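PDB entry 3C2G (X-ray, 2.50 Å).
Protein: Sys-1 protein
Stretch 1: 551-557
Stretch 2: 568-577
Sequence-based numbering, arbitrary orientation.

Stretch 1 (551-557) CPLNLLN
Stretch 2 568-577: NVLVVCDKIL

Residues 568-577 lie within a longer α-helix (phi near -65°, psi near -40°), while the residues around Pro 552 to Leu 555 form a tight 3-10 segment whose i+3 bonds include Leu 555 N to Pro 552 O at 2.7 Å and Leu 556 N to Leu 553 O at 3.0 Å. No hydrogen bond crosses between them; 329 Å² of surface, summed over both sides, is buried by apolar packing. Leu 553 CA and Val 569 CA, 6.1 Å apart, are the closest CA pair across the stretches and mark the register.

Asn 568 stays out of reach of the first stretch, and its O accepts Val 572 N at 2.9 Å. Val 569, chi1 t, points toward the 3-10 segment and has the largest covered area, 79 Å². Its short, branched side chain permits close approach to backbone: CG1 lies 3.8 Å from Pro 552 O and 3.8 Å from Leu 553 CA. CG1 also meets Leu 556 CG (rotamer m, t) at 3.8 Å, while CG2 reaches Leu 555 CD2 at 4.3 Å. Leu 570 (m, t) leaves its CA sideways, but its longer chain brings CD2 within 4.3 Å of Leu 553 CD1 (t, p).

Val 571 is out of reach. Val 572, chi1 p, makes a marginal contact, CG1 to Pro 552 CB at 4.3 Å. One turn after Val 569, Cys 573 (m) points toward the segment, its compact SG 3.7 Å from Pro 552 CB and 3.5 Å from Leu 553 N. Pro 552, C-gamma exo, directs its CA-to-CB bond toward the helix and has 63 Å² covered.

Asp 574 and Lys 575 are out of reach, their charged ends hydrogen-bonded elsewhere in the structure. Ile 576 (m, t) points toward the first stretch and extends CD1 to 4.5 Å from Pro 552 CG. Leu 577 (m, t) makes no contact. The contacting positions 569, 572, 573 and 576 thus follow helical periodicity, with Leu 570 adding its side-chain end.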

ATOM      1  N   CYS A 551     -35.553 -15.834  14.456  1.00 46.78           N
ATOM      2  CA  CYS A 551     -35.423 -15.384  15.844  1.00 45.63           C
ATOM      3  C   CYS A 551     -34.051 -14.811  16.217  1.00 44.25           C
ATOM      4  O   CYS A 551     -33.096 -15.568  16.376  1.00 43.69           O
ATOM      5  CB  CYS A 551     -35.723 -16.546  16.783  1.00 46.12           C
ATOM      6  SG  CYS A 551     -35.838 -16.008  18.496  1.00 48.48           S
ATOM      7  N   PRO A 552     -33.953 -13.479  16.375  1.00 43.67           N
ATOM      8  CA  PRO A 552     -32.676 -12.854  16.748  1.00 43.46           C
ATOM      9  C   PRO A 552     -32.117 -13.376  18.070  1.00 43.69           C
ATOM     10  O   PRO A 552     -30.903 -13.435  18.232  1.00 43.53           O
ATOM     11  CB  PRO A 552     -33.023 -11.367  16.861  1.00 42.87           C
ATOM     12  CG  PRO A 552     -34.242 -11.202  16.015  1.00 43.59           C
ATOM     13  CD  PRO A 552     -35.016 -12.471  16.200  1.00 43.62           C
ATOM     14  N   LEU A 553     -32.995 -13.780  18.989  1.00 44.13           N
ATOM     15  CA  LEU A 553     -32.566 -14.332  20.273  1.00 44.93           C
ATOM     16  C   LEU A 553     -31.523 -15.437  20.121  1.00 45.13           C
ATOM     17  O   LEU A 553     -30.615 -15.556  20.946  1.00 44.86           O
ATOM     18  CB  LEU A 553     -33.760 -14.812  21.110  1.00 44.70           C
ATOM     19  CG  LEU A 553     -33.490 -15.189  22.579  1.00 46.22           C
ATOM     20  CD1 LEU A 553     -32.673 -14.113  23.333  1.00 45.38           C
ATOM     21  CD2 LEU A 553     -34.779 -15.497  23.337  1.00 45.48           C
ATOM     22  N   ASN A 554     -31.633 -16.210  19.043  1.00 46.02           N
ATOM     23  CA  ASN A 554     -30.683 -17.285  18.745  1.00 46.86           C
ATOM     24  C   ASN A 554     -29.247 -16.798  18.461  1.00 46.89           C
ATOM     25  O   ASN A 554     -28.308 -17.592  18.455  1.00 46.73           O
ATOM     26  CB  ASN A 554     -31.211 -18.165  17.600  1.00 47.06           C
ATOM     27  CG  ASN A 554     -32.468 -18.952  17.988  1.00 49.88           C
ATOM     28  OD1 ASN A 554     -32.640 -19.356  19.140  1.00 51.40           O
ATOM     29  ND2 ASN A 554     -33.351 -19.171  17.017  1.00 53.26           N
ATOM     30  N   LEU A 555     -29.087 -15.494  18.230  1.00 47.09           N
ATOM     31  CA  LEU A 555     -27.765 -14.865  18.126  1.00 47.70           C
ATOM     32  C   LEU A 555     -26.984 -14.933  19.443  1.00 49.16           C
ATOM     33  O   LEU A 555     -25.771 -14.747  19.464  1.00 48.61           O
ATOM     34  CB  LEU A 555     -27.917 -13.399  17.728  1.00 46.41           C
ATOM     35  CG  LEU A 555     -27.751 -12.861  16.308  1.00 44.33           C
ATOM     36  CD1 LEU A 555     -27.851 -13.913  15.208  1.00 41.72           C
ATOM     37  CD2 LEU A 555     -28.787 -11.763  16.103  1.00 41.36           C
ATOM     38  N   LEU A 556     -27.696 -15.178  20.538  1.00 51.66           N
ATOM     39  CA  LEU A 556     -27.101 -15.160  21.868  1.00 54.15           C
ATOM     40  C   LEU A 556     -26.731 -16.547  22.344  1.00 56.94           C
ATOM     41  O   LEU A 556     -26.192 -16.698  23.434  1.00 57.64           O
ATOM     42  CB  LEU A 556     -28.053 -14.535  22.883  1.00 53.15           C
ATOM     43  CG  LEU A 556     -28.497 -13.086  22.714  1.00 51.08           C
ATOM     44  CD1 LEU A 556     -29.279 -12.670  23.951  1.00 48.70           C
ATOM     45  CD2 LEU A 556     -27.322 -12.160  22.485  1.00 48.39           C
ATOM     46  N   ASN A 557     -27.022 -17.554  21.526  1.00 60.51           N
ATOM     47  CA  ASN A 557     -26.731 -18.951  21.868  1.00 63.81           C
ATOM     48  C   ASN A 557     -25.231 -19.242  22.073  1.00 65.83           C
ATOM     49  O   ASN A 557     -24.869 -20.203  22.756  1.00 66.32           O
ATOM     50  CB  ASN A 557     -27.354 -19.909  20.837  1.00 63.95           C
ATOM     51  CG  ASN A 557     -28.898 -19.863  20.830  1.00 64.95           C
ATOM     52  OD1 ASN A 557     -29.531 -19.322  21.747  1.00 64.76           O
ATOM     53  ND2 ASN A 557     -29.499 -20.439  19.787  1.00 64.03           N
ATOM     54  N   ASN A 568     -29.791  -5.139  23.025  1.00 37.77           N
ATOM     55  CA  ASN A 568     -30.393  -4.815  21.731  1.00 37.03           C
ATOM     56  C   ASN A 568     -31.217  -5.984  21.190  1.00 36.33           C
ATOM     57  O   ASN A 568     -32.326  -5.814  20.676  1.00 35.06           O
ATOM     58  CB  ASN A 568     -29.321  -4.374  20.724  1.00 36.38           C
ATOM     59  CG  ASN A 568     -28.963  -2.903  20.862  1.00 37.01           C
ATOM     60  OD1 ASN A 568     -29.645  -2.142  21.552  1.00 39.70           O
ATOM     61  ND2 ASN A 568     -27.906  -2.494  20.197  1.00 35.90           N
ATOM     62  N   VAL A 569     -30.655  -7.175  21.338  1.00 36.14           N
ATOM     63  CA  VAL A 569     -31.298  -8.388  20.887  1.00 35.95           C
ATOM     64  C   VAL A 569     -32.590  -8.610  21.658  1.00 35.93           C
ATOM     65  O   VAL A 569     -33.616  -8.921  21.064  1.00 36.41           O
ATOM     66  CB  VAL A 569     -30.342  -9.579  20.990  1.00 35.54           C
ATOM     67  CG1 VAL A 569     -31.097 -10.883  21.067  1.00 35.63           C
ATOM     68  CG2 VAL A 569     -29.383  -9.569  19.796  1.00 34.65           C
ATOM     69  N   LEU A 570     -32.549  -8.412  22.969  1.00 36.09           N
ATOM     70  CA  LEU A 570     -33.739  -8.578  23.798  1.00 36.36           C
ATOM     71  C   LEU A 570     -34.832  -7.593  23.414  1.00 36.51           C
ATOM     72  O   LEU A 570     -36.000  -7.976  23.276  1.00 37.61           O
ATOM     73  CB  LEU A 570     -33.402  -8.426  25.282  1.00 35.81           C
ATOM     74  CG  LEU A 570     -32.510  -9.507  25.879  1.00 37.00           C
ATOM     75  CD1 LEU A 570     -31.924  -9.058  27.210  1.00 34.89           C
ATOM     76  CD2 LEU A 570     -33.259 -10.811  26.025  1.00 36.45           C
ATOM     77  N   VAL A 571     -34.449  -6.335  23.236  1.00 36.13           N
ATOM     78  CA  VAL A 571     -35.409  -5.269  22.991  1.00 36.40           C
ATOM     79  C   VAL A 571     -36.059  -5.410  21.623  1.00 37.35           C
ATOM     80  O   VAL A 571     -37.279  -5.253  21.503  1.00 38.29           O
ATOM     81  CB  VAL A 571     -34.759  -3.883  23.166  1.00 37.01           C
ATOM     82  CG1 VAL A 571     -35.678  -2.752  22.670  1.00 37.08           C
ATOM     83  CG2 VAL A 571     -34.392  -3.661  24.644  1.00 36.57           C
ATOM     84  N   VAL A 572     -35.257  -5.715  20.599  1.00 37.19           N
ATOM     85  CA  VAL A 572     -35.783  -5.841  19.248  1.00 36.55           C
ATOM     86  C   VAL A 572     -36.772  -7.001  19.171  1.00 37.10           C
ATOM     87  O   VAL A 572     -37.811  -6.891  18.519  1.00 36.17           O
ATOM     88  CB  VAL A 572     -34.667  -5.954  18.146  1.00 36.58           C
ATOM     89  CG1 VAL A 572     -34.106  -7.366  18.024  1.00 33.94           C
ATOM     90  CG2 VAL A 572     -35.212  -5.522  16.803  1.00 35.32           C
ATOM     91  N   CYS A 573     -36.442  -8.099  19.851  1.00 37.35           N
ATOM     92  CA  CYS A 573     -37.309  -9.263  19.882  1.00 38.72           C
ATOM     93  C   CYS A 573     -38.654  -8.918  20.509  1.00 38.88           C
ATOM     94  O   CYS A 573     -39.702  -9.250  19.954  1.00 39.18           O
ATOM     95  CB  CYS A 573     -36.650 -10.410  20.640  1.00 38.66           C
ATOM     96  SG  CYS A 573     -35.410 -11.280  19.685  1.00 43.71           S
ATOM     97  N   ASP A 574     -38.610  -8.227  21.643  1.00 39.41           N
ATOM     98  CA  ASP A 574     -39.810  -7.840  22.350  1.00 40.74           C
ATOM     99  C   ASP A 574     -40.680  -6.924  21.505  1.00 40.61           C
ATOM    100  O   ASP A 574     -41.899  -7.080  21.476  1.00 41.52           O
ATOM    101  CB  ASP A 574     -39.467  -7.172  23.681  1.00 41.85           C
ATOM    102  CG  ASP A 574     -40.684  -7.001  24.571  1.00 44.60           C
ATOM    103  OD1 ASP A 574     -41.214  -8.026  25.065  1.00 46.68           O
ATOM    104  OD2 ASP A 574     -41.116  -5.841  24.761  1.00 47.72           O
ATOM    105  N   LYS A 575     -40.057  -5.983  20.807  1.00 40.22           N
ATOM    106  CA  LYS A 575     -40.788  -5.076  19.930  1.00 40.08           C
ATOM    107  C   LYS A 575     -41.370  -5.776  18.699  1.00 40.20           C
ATOM    108  O   LYS A 575     -42.436  -5.386  18.205  1.00 40.41           O
ATOM    109  CB  LYS A 575     -39.905  -3.899  19.519  1.00 40.34           C
ATOM    110  CG  LYS A 575     -39.683  -2.890  20.630  1.00 40.67           C
ATOM    111  CD  LYS A 575     -38.741  -1.794  20.191  1.00 42.65           C
ATOM    112  CE  LYS A 575     -38.500  -0.774  21.301  1.00 43.17           C
ATOM    113  NZ  LYS A 575     -39.741  -0.025  21.655  1.00 45.05           N
ATOM    114  N   ILE A 576     -40.686  -6.807  18.201  1.00 39.54           N
ATOM    115  CA  ILE A 576     -41.239  -7.587  17.090  1.00 39.21           C
ATOM    116  C   ILE A 576     -42.506  -8.343  17.534  1.00 39.54           C
ATOM    117  O   ILE A 576     -43.491  -8.410  16.794  1.00 38.37           O
ATOM    118  CB  ILE A 576     -40.202  -8.567  16.457  1.00 38.58           C
ATOM    119  CG1 ILE A 576     -39.109  -7.807  15.709  1.00 36.43           C
ATOM    120  CG2 ILE A 576     -40.878  -9.527  15.482  1.00 37.19           C
ATOM    121  CD1 ILE A 576     -37.856  -8.620  15.497  1.00 31.27           C
ATOM    122  N   LEU A 577     -42.476  -8.888  18.748  1.00 40.29           N
ATOM    123  CA  LEU A 577     -43.586  -9.697  19.242  1.00 41.51           C
ATOM    124  C   LEU A 577     -44.779  -8.860  19.682  1.00 43.28           C
ATOM    125  O   LEU A 577     -45.907  -9.346  19.675  1.00 44.06           O
ATOM    126  CB  LEU A 577     -43.128 -10.642  20.349  1.00 40.85           C
ATOM    127  CG  LEU A 577     -42.081 -11.656  19.888  1.00 40.16           C
ATOM    128  CD1 LEU A 577     -41.626 -12.549  21.021  1.00 38.56           C
ATOM    129  CD2 LEU A 577     -42.611 -12.493  18.730  1.00 40.17           C
TER